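Local coordinates for protein putative transcriptional coactivator P15 (Enterobacteria phage t5, PDB 4BG7) that is a phage homologue of the eukaryotic transcription coactivator PC4, implicated in recombination-dependent DNA replication, and probably binds DNA, at the interface of chains A and B. Residues are numbered along the deposited sequence; one frame, centred on the assembly and turned at random. Chains: chain A/B, Putative transcriptional coactivator P15.

Contact 1: the interface of chains A and B. Residues chain A 7, 61; chain B 45, 59.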
# COMPACT_ATOMS: atom_id res chain seq x y z
N GLN A 7 4.21 13.31 1.71
CA GLN A 7 5.54 12.86 1.25
C GLN A 7 6.45 12.56 2.42
O GLN A 7 7.60 12.13 2.26
CB GLN A 7 6.12 13.81 0.18
CG GLN A 7 5.25 13.82 -1.10
CD GLN A 7 5.73 14.86 -2.14
OE1 GLN A 7 5.07 15.87 -2.39
NE2 GLN A 7 6.89 14.64 -2.70
N PHE A 61 5.31 7.71 3.15
CA PHE A 61 4.33 8.43 2.31
C PHE A 61 2.93 7.90 2.65
O PHE A 61 2.79 6.82 3.12
CB PHE A 61 4.63 8.25 0.80
CG PHE A 61 4.21 6.94 0.28
CD1 PHE A 61 4.96 5.81 0.56
CD2 PHE A 61 2.99 6.78 -0.34
CE1 PHE A 61 4.53 4.57 0.15
CE2 PHE A 61 2.55 5.56 -0.75
CZ PHE A 61 3.31 4.45 -0.50
N TYR B 45 3.37 7.30 -5.60
CA TYR B 45 2.91 8.62 -6.04
C TYR B 45 3.59 9.06 -7.34
O TYR B 45 4.85 9.11 -7.46
CB TYR B 45 3.25 9.56 -4.95
CG TYR B 45 2.73 10.95 -4.98
CD1 TYR B 45 1.43 11.24 -5.38
CD2 TYR B 45 3.54 12.00 -4.51
CE1 TYR B 45 0.96 12.55 -5.36
CE2 TYR B 45 3.07 13.31 -4.45
CZ TYR B 45 1.78 13.58 -4.89
OH TYR B 45 1.32 14.87 -4.82
N SER B 59 8.06 8.74 -3.41
CA SER B 59 7.00 8.57 -2.40
C SER B 59 6.20 7.35 -2.84
O SER B 59 5.17 7.45 -3.52
CB SER B 59 6.11 9.82 -2.32
OG SER B 59 6.75 10.90 -1.65
O HOH W 1 8.17 9.62 0.64
O HOH W 2 8.17 12.52 -3.21
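The hydroxyl OG of B:Ser59 is gripped by two waters, and both lead to A:Gln7 in the other subunit. Water 2 lies 2.7 Å from OG of B:Ser59. It also takes the side-chain amide NE2 of A:Gln7, with an angle of 140° at the hydrogen, so that bond is bent. Water 1 stands 3.0 Å from OG of B:Ser59 and also reaches the backbone carbonyl O of A:Gln7. One serine hydroxyl is thus linked to both the main chain and the amide end of a single glutamine.

The glutamine chain passes over this hydroxyl. Its methylene CG is 3.3 Å from OG of B:Ser59. CG lies beside the backbone N (chi1 -64°), and the chain then runs extended, which carries the amide on to B:Tyr45. There the two side chains run nearly perpendicular. The amide carbon CD of A:Gln7 meets ring atom CE2 of B:Tyr45 at 3.8 Å. Amide and ring planes are 63° apart, so the groups do not stack.

The site is part of the A-B interface, where the N-terminal loop of one chain meets the strand 39-48 residue B:Tyr45 and loop residue B:Ser59 of the other. CB of A:Phe61, in strand 59-64, meets CB of B:Ser59 at 3.8 Å. One face of the A:Phe61 ring receives the backbone carbonyl carbon of B:Ser59, which sits towards the rim, 3.7 Å from ring atom CG.

Contact 2: the interface of chains A and B. Residues chain A 77, 80-81, 90; chain B 41, 65, 67, 70.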
# COMPACT_ATOMS: atom_id res chain seq x y z
N PHE A 77 -5.95 -4.60 -6.14
CA PHE A 77 -5.02 -5.61 -5.66
C PHE A 77 -5.55 -7.04 -5.89
O PHE A 77 -4.84 -7.94 -6.41
CB PHE A 77 -4.75 -5.34 -4.19
CG PHE A 77 -3.69 -6.24 -3.55
CD1 PHE A 77 -2.53 -6.56 -4.18
CD2 PHE A 77 -3.87 -6.68 -2.28
CE1 PHE A 77 -1.57 -7.33 -3.56
CE2 PHE A 77 -2.89 -7.42 -1.63
CZ PHE A 77 -1.76 -7.76 -2.30
N ILE A 80 -5.33 -7.74 -9.73
CA ILE A 80 -4.01 -8.02 -10.23
C ILE A 80 -3.72 -9.47 -9.86
O ILE A 80 -3.17 -10.25 -10.69
CB ILE A 80 -2.93 -7.00 -9.69
CG1 ILE A 80 -3.08 -5.68 -10.45
CG2 ILE A 80 -1.52 -7.61 -9.84
CD1 ILE A 80 -2.31 -4.49 -9.89
N LEU A 81 -4.07 -9.86 -8.64
CA LEU A 81 -3.83 -11.22 -8.20
C LEU A 81 -4.61 -12.25 -9.03
O LEU A 81 -4.07 -13.34 -9.35
CB LEU A 81 -4.04 -11.42 -6.72
CG LEU A 81 -3.09 -10.59 -5.78
CD1 LEU A 81 -3.59 -10.79 -4.36
CD2 LEU A 81 -1.63 -11.00 -5.94
N VAL A 90 -2.90 -16.69 -2.29
CA VAL A 90 -2.53 -15.47 -1.49
C VAL A 90 -3.49 -15.29 -0.31
O VAL A 90 -3.03 -15.03 0.81
CB VAL A 90 -2.41 -14.23 -2.41
CG1 VAL A 90 -2.17 -12.93 -1.61
CG2 VAL A 90 -1.31 -14.46 -3.43
N MET B 41 6.01 -5.40 -7.54
CA MET B 41 4.74 -4.69 -7.35
C MET B 41 5.11 -3.44 -6.57
O MET B 41 6.08 -3.46 -5.80
CB MET B 41 3.77 -5.56 -6.57
CG MET B 41 2.46 -4.84 -6.18
SD MET B 41 1.25 -5.96 -5.44
CE MET B 41 0.48 -6.67 -6.89
N TYR B 65 7.32 -9.19 -6.51
CA TYR B 65 5.93 -9.66 -6.67
C TYR B 65 5.99 -11.15 -6.55
O TYR B 65 6.33 -11.84 -7.50
CB TYR B 65 5.37 -9.19 -8.02
CG TYR B 65 3.93 -9.57 -8.33
CD1 TYR B 65 2.90 -9.34 -7.41
CD2 TYR B 65 3.59 -10.16 -9.55
CE1 TYR B 65 1.58 -9.72 -7.69
CE2 TYR B 65 2.27 -10.52 -9.84
CZ TYR B 65 1.27 -10.29 -8.92
OH TYR B 65 -0.05 -10.66 -9.22
N LEU B 67 4.62 -14.61 -3.81
CA LEU B 67 3.52 -15.03 -2.93
C LEU B 67 3.67 -14.56 -1.51
O LEU B 67 2.69 -14.38 -0.75
CB LEU B 67 3.36 -16.57 -2.99
CG LEU B 67 2.94 -17.16 -4.39
CD1 LEU B 67 2.97 -18.72 -4.53
CD2 LEU B 67 1.59 -16.60 -4.89
N THR B 70 3.02 -10.52 -1.39
CA THR B 70 1.62 -10.17 -1.65
C THR B 70 0.76 -10.66 -0.55
O THR B 70 -0.14 -9.97 -0.14
CB THR B 70 1.11 -10.73 -2.97
OG1 THR B 70 1.27 -12.15 -2.97
CG2 THR B 70 1.81 -10.05 -4.20
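Helix 67-83 and the following helix 87-98 of chain A pack here on chain B, against strand 39-48, the loop residue B:Tyr65 and the start of helix 67-83 of chain B. The A:Phe77 ring enters edge first. Its atom CE1 meets the sulfur SD of B:Met41 at 3.7 Å, and the two side chains cross at about a right angle. The methionine runs extended and then bends at its last torsion (chi3 -83°). This turns methyl CE into the plane of the phenyl edge and also to 3.7 Å from CG2 of A:Ile80. The backbone O of B:Thr70 lies at the same ring's edge, in plane, 3.5 Å from CZ of A:Phe77. Methyl CD1 of A:Leu81, from the same chain, covers one face of that ring towards its rim.

The phenol of B:Tyr65 reaches between two aliphatic groups. Its OH touches CG2 of A:Ile80 at 3.4 Å, and its ring atom CE1 meets CD2 of A:Leu81. Methyl CG2 of A:Val90 sits 3.5 Å from the hydroxyl OG1 of B:Thr70 and also touches CD2 of B:Leu67. Largely apolar packing therefore seats the helices of one subunit on the other and probably contributes to holding the two-fold dimer together.

Contact 3: the interface of chains A and B. Residues chain A 70-71, 74-75; chain B 77, 81, 90, 94.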
# COMPACT_ATOMS: atom_id res chain seq x y z
N THR A 70 -9.89 2.63 0.02
CA THR A 70 -9.70 1.27 0.50
C THR A 70 -10.39 0.28 -0.40
O THR A 70 -9.78 -0.73 -0.75
CB THR A 70 -10.11 1.12 1.94
OG1 THR A 70 -11.48 1.52 2.13
CG2 THR A 70 -9.17 1.95 2.89
N SER A 71 -11.64 0.58 -0.81
CA SER A 71 -12.39 -0.26 -1.77
C SER A 71 -11.65 -0.31 -3.12
O SER A 71 -11.51 -1.38 -3.71
CB SER A 71 -13.80 0.30 -1.98
OG SER A 71 -14.46 0.23 -0.75
N PHE A 74 -8.53 -2.62 -2.57
CA PHE A 74 -8.97 -4.02 -2.38
C PHE A 74 -9.32 -4.58 -3.76
O PHE A 74 -8.86 -5.66 -4.18
CB PHE A 74 -10.21 -4.11 -1.45
CG PHE A 74 -10.51 -5.50 -0.94
CD1 PHE A 74 -11.16 -6.43 -1.74
CD2 PHE A 74 -10.16 -5.87 0.37
CE1 PHE A 74 -11.42 -7.68 -1.27
CE2 PHE A 74 -10.41 -7.16 0.86
CZ PHE A 74 -11.05 -8.07 0.03
N TYR A 75 -10.09 -3.78 -4.49
CA TYR A 75 -10.43 -4.17 -5.88
C TYR A 75 -9.18 -4.36 -6.80
O TYR A 75 -9.03 -5.44 -7.53
CB TYR A 75 -11.45 -3.19 -6.46
CG TYR A 75 -11.48 -3.14 -7.96
CD1 TYR A 75 -12.10 -4.13 -8.69
CD2 TYR A 75 -10.74 -2.19 -8.64
CE1 TYR A 75 -12.11 -4.07 -10.08
CE2 TYR A 75 -10.74 -2.13 -9.98
CZ TYR A 75 -11.44 -3.07 -10.70
OH TYR A 75 -11.39 -2.98 -12.07
N PHE B 77 -3.29 -5.33 5.26
CA PHE B 77 -4.35 -4.47 4.78
C PHE B 77 -5.69 -4.94 5.35
O PHE B 77 -6.47 -4.18 5.90
CB PHE B 77 -4.31 -4.42 3.26
CG PHE B 77 -5.35 -3.53 2.64
CD1 PHE B 77 -5.59 -2.23 3.15
CD2 PHE B 77 -6.09 -3.97 1.51
CE1 PHE B 77 -6.56 -1.41 2.57
CE2 PHE B 77 -7.07 -3.15 0.95
CZ PHE B 77 -7.29 -1.86 1.48
N LEU B 81 -8.38 -2.84 8.01
CA LEU B 81 -9.78 -2.69 7.72
C LEU B 81 -10.64 -3.35 8.81
O LEU B 81 -11.65 -2.80 9.20
CB LEU B 81 -10.12 -3.29 6.34
CG LEU B 81 -9.45 -2.71 5.11
CD1 LEU B 81 -9.88 -3.43 3.86
CD2 LEU B 81 -9.77 -1.19 5.00
N VAL B 90 -16.01 -2.56 2.68
CA VAL B 90 -15.02 -2.43 1.63
C VAL B 90 -15.14 -3.62 0.70
O VAL B 90 -14.97 -3.47 -0.52
CB VAL B 90 -13.59 -2.37 2.21
CG1 VAL B 90 -12.51 -2.45 1.10
CG2 VAL B 90 -13.47 -1.09 3.07
N ALA B 94 -15.81 -3.20 -3.18
CA ALA B 94 -14.86 -3.73 -4.16
C ALA B 94 -15.56 -4.68 -5.14
O ALA B 94 -15.26 -4.66 -6.32
CB ALA B 94 -13.73 -4.45 -3.45
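A:Phe74 and B:Phe77 cross obliquely, and the B:Phe77 ring points its edge at the chain A helix. Its CZ is 3.5 Å from the backbone O of A:Thr70, and its CE2 is 3.9 Å from CA of A:Phe74. Both partners lie at the ring edge, in plane. CG of B:Phe77 stands opposite its backbone N (chi1 -179°), which sends the ring out towards the partner helix. Methyl CD1 of B:Leu81 lies over one face of the ring, near its rim.

The A:Phe74 ring is offered to helix 87-98 of chain B. Its CD1 meets methyl CB of B:Ala94 at 3.7 Å. Its CB touches CG1 of B:Val90 at 3.8 Å. The small alanine may let the two helices come close. Its methyl also reaches A:Tyr75, touching CB of that residue.

The two methyls of B:Val90 divide their work. CG1 presses on the backbone CA of A:Ser71 at 3.6 Å. CG2 meets the hydroxyl OG1 of A:Thr70 at 3.4 Å, where the valine side chain lies crosswise to the threonine. A:Thr70 and B:Leu81 lie alongside, pointing opposite ways, and their methyls CG2 and CD2 touch at 3.8 Å.

The patch is helix on helix: the first half of helix 67-83 of chain A packs against helices 67-83 and 87-98 of chain B.

Contact 4: the interface of chains A and B. Residues chain A 20-21, 28, 30, 43; chain B 61, 63, 69, 73.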
# COMPACT_ATOMS: atom_id res chain seq x y z
N LEU A 20 5.35 -5.13 7.53
CA LEU A 20 5.34 -5.84 6.28
C LEU A 20 6.67 -6.62 6.16
O LEU A 20 6.62 -7.83 6.16
CB LEU A 20 5.16 -4.88 5.09
CG LEU A 20 3.81 -4.12 5.00
CD1 LEU A 20 3.72 -3.27 3.76
CD2 LEU A 20 2.56 -4.97 5.10
N TRP A 21 7.81 -5.93 6.05
CA TRP A 21 9.14 -6.56 5.92
C TRP A 21 10.28 -5.57 6.20
O TRP A 21 10.03 -4.38 6.47
CB TRP A 21 9.30 -7.14 4.53
CG TRP A 21 8.82 -6.21 3.45
CD1 TRP A 21 9.42 -5.04 3.00
CD2 TRP A 21 7.59 -6.32 2.70
NE1 TRP A 21 8.66 -4.44 1.99
CE2 TRP A 21 7.56 -5.19 1.76
CE3 TRP A 21 6.56 -7.23 2.66
CZ2 TRP A 21 6.51 -4.99 0.89
CZ3 TRP A 21 5.53 -7.03 1.76
CH2 TRP A 21 5.51 -5.93 0.90
N VAL A 28 9.49 -1.72 7.03
CA VAL A 28 8.36 -1.13 6.30
C VAL A 28 7.07 -1.44 7.05
O VAL A 28 6.70 -2.59 7.16
CB VAL A 28 8.29 -1.71 4.86
CG1 VAL A 28 7.26 -0.99 4.04
CG2 VAL A 28 9.64 -1.64 4.16
N LEU A 30 2.90 -0.84 7.31
CA LEU A 30 1.61 -0.38 6.82
C LEU A 30 0.92 0.35 7.93
O LEU A 30 0.64 -0.22 9.02
CB LEU A 30 0.68 -1.53 6.38
CG LEU A 30 -0.60 -1.12 5.63
CD1 LEU A 30 -0.19 -0.41 4.37
CD2 LEU A 30 -1.37 -2.43 5.32
N ILE A 43 3.01 3.91 4.14
CA ILE A 43 4.11 3.17 4.72
C ILE A 43 4.98 4.12 5.54
O ILE A 43 5.42 5.10 5.00
CB ILE A 43 4.96 2.58 3.59
CG1 ILE A 43 4.22 1.45 2.90
CG2 ILE A 43 6.33 2.15 4.10
CD1 ILE A 43 3.56 0.33 3.67
N PHE B 61 6.54 2.59 -2.47
CA PHE B 61 7.36 1.43 -2.10
C PHE B 61 7.19 0.34 -3.14
O PHE B 61 6.16 0.28 -3.82
CB PHE B 61 7.07 0.97 -0.67
CG PHE B 61 5.78 0.20 -0.45
CD1 PHE B 61 4.52 0.73 -0.77
CD2 PHE B 61 5.81 -1.03 0.15
CE1 PHE B 61 3.36 0.03 -0.49
CE2 PHE B 61 4.64 -1.73 0.39
CZ PHE B 61 3.43 -1.22 0.08
N PHE B 63 8.33 -3.80 -4.15
CA PHE B 63 8.77 -5.05 -3.57
C PHE B 63 8.68 -6.18 -4.63
O PHE B 63 8.00 -6.03 -5.64
CB PHE B 63 7.96 -5.39 -2.36
CG PHE B 63 6.43 -5.29 -2.53
CD1 PHE B 63 5.76 -4.10 -2.26
CD2 PHE B 63 5.68 -6.41 -2.88
CE1 PHE B 63 4.40 -4.01 -2.38
CE2 PHE B 63 4.31 -6.32 -3.01
CZ PHE B 63 3.67 -5.11 -2.78
N THR B 69 5.34 -11.79 -0.51
CA THR B 69 5.23 -10.33 -0.33
C THR B 69 3.73 -9.93 -0.43
O THR B 69 3.22 -9.16 0.40
CB THR B 69 6.15 -9.53 -1.28
OG1 THR B 69 6.01 -9.95 -2.66
CG2 THR B 69 7.68 -9.62 -0.90
N LEU B 73 1.15 -8.33 2.55
CA LEU B 73 0.39 -7.13 2.33
C LEU B 73 -1.11 -7.34 2.44
O LEU B 73 -1.85 -6.57 3.12
CB LEU B 73 0.77 -6.52 0.99
CG LEU B 73 0.04 -5.20 0.61
CD1 LEU B 73 0.24 -4.09 1.67
CD2 LEU B 73 0.49 -4.76 -0.78
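The indole of A:Trp21 and the ring of B:Phe63 meet edge to face. Their planes are 55° apart, and the centroid of the indole's six-membered ring is 4.8 Å from that of the phenyl. CH2 of A:Trp21 stands over the centre of the B:Phe63 face, and CZ2 of A:Trp21 comes to 3.4 Å from CD1 of B:Phe63. CE1 of B:Phe63 lies at the edge of the indole, in plane. One indole face is backed by CB of A:Leu20 and the opposite face by CG2 of B:Thr69, both towards the rim. CZ3 of A:Trp21 also reaches the backbone O of B:Thr69 at 3.4 Å.

The B:Phe61 ring takes CG1 of A:Ile43 over the centre of one face, 3.7 Å from its centroid, as a CH-pi contact. Its CE2 meets CZ2 of A:Trp21 and methyl CD1 of A:Leu20, each at 3.8 Å. CG of B:Phe61 lies between the backbone N and carbonyl carbon (chi1 76°), which swings the ring from strand 61-64 into the chain A sheet. A:Val28 CG1 touches CD2 of this ring, and B:Leu73, from helix 67-83, packs against A:Leu20.

The patch joins strands of one subunit to a strand and helix of the other. This apolar patch is likely to anchor the dimer.

All four contacts belong to one two-fold A-B interface, so each recurs with the chains exchanged. Contact 1 is the outlier: its C-alpha centre is about 21 Å from that of contact 2 and 20 Å from that of contact 3. Contact 4 lies about 14 Å from contact 1, 12 Å from contact 2 and 17 Å from contact 3, between C-alpha centres. Contacts 2 and 3 are about 14 Å apart and are near twins: positions 70, 77, 81 and 90 recur with chains swapped. Phe61 serves contact 1 from chain A and contact 4 from chain B. Helix 67-83 links contacts 2, 3 and 4, which suggests that it is a main element of the dimer interface.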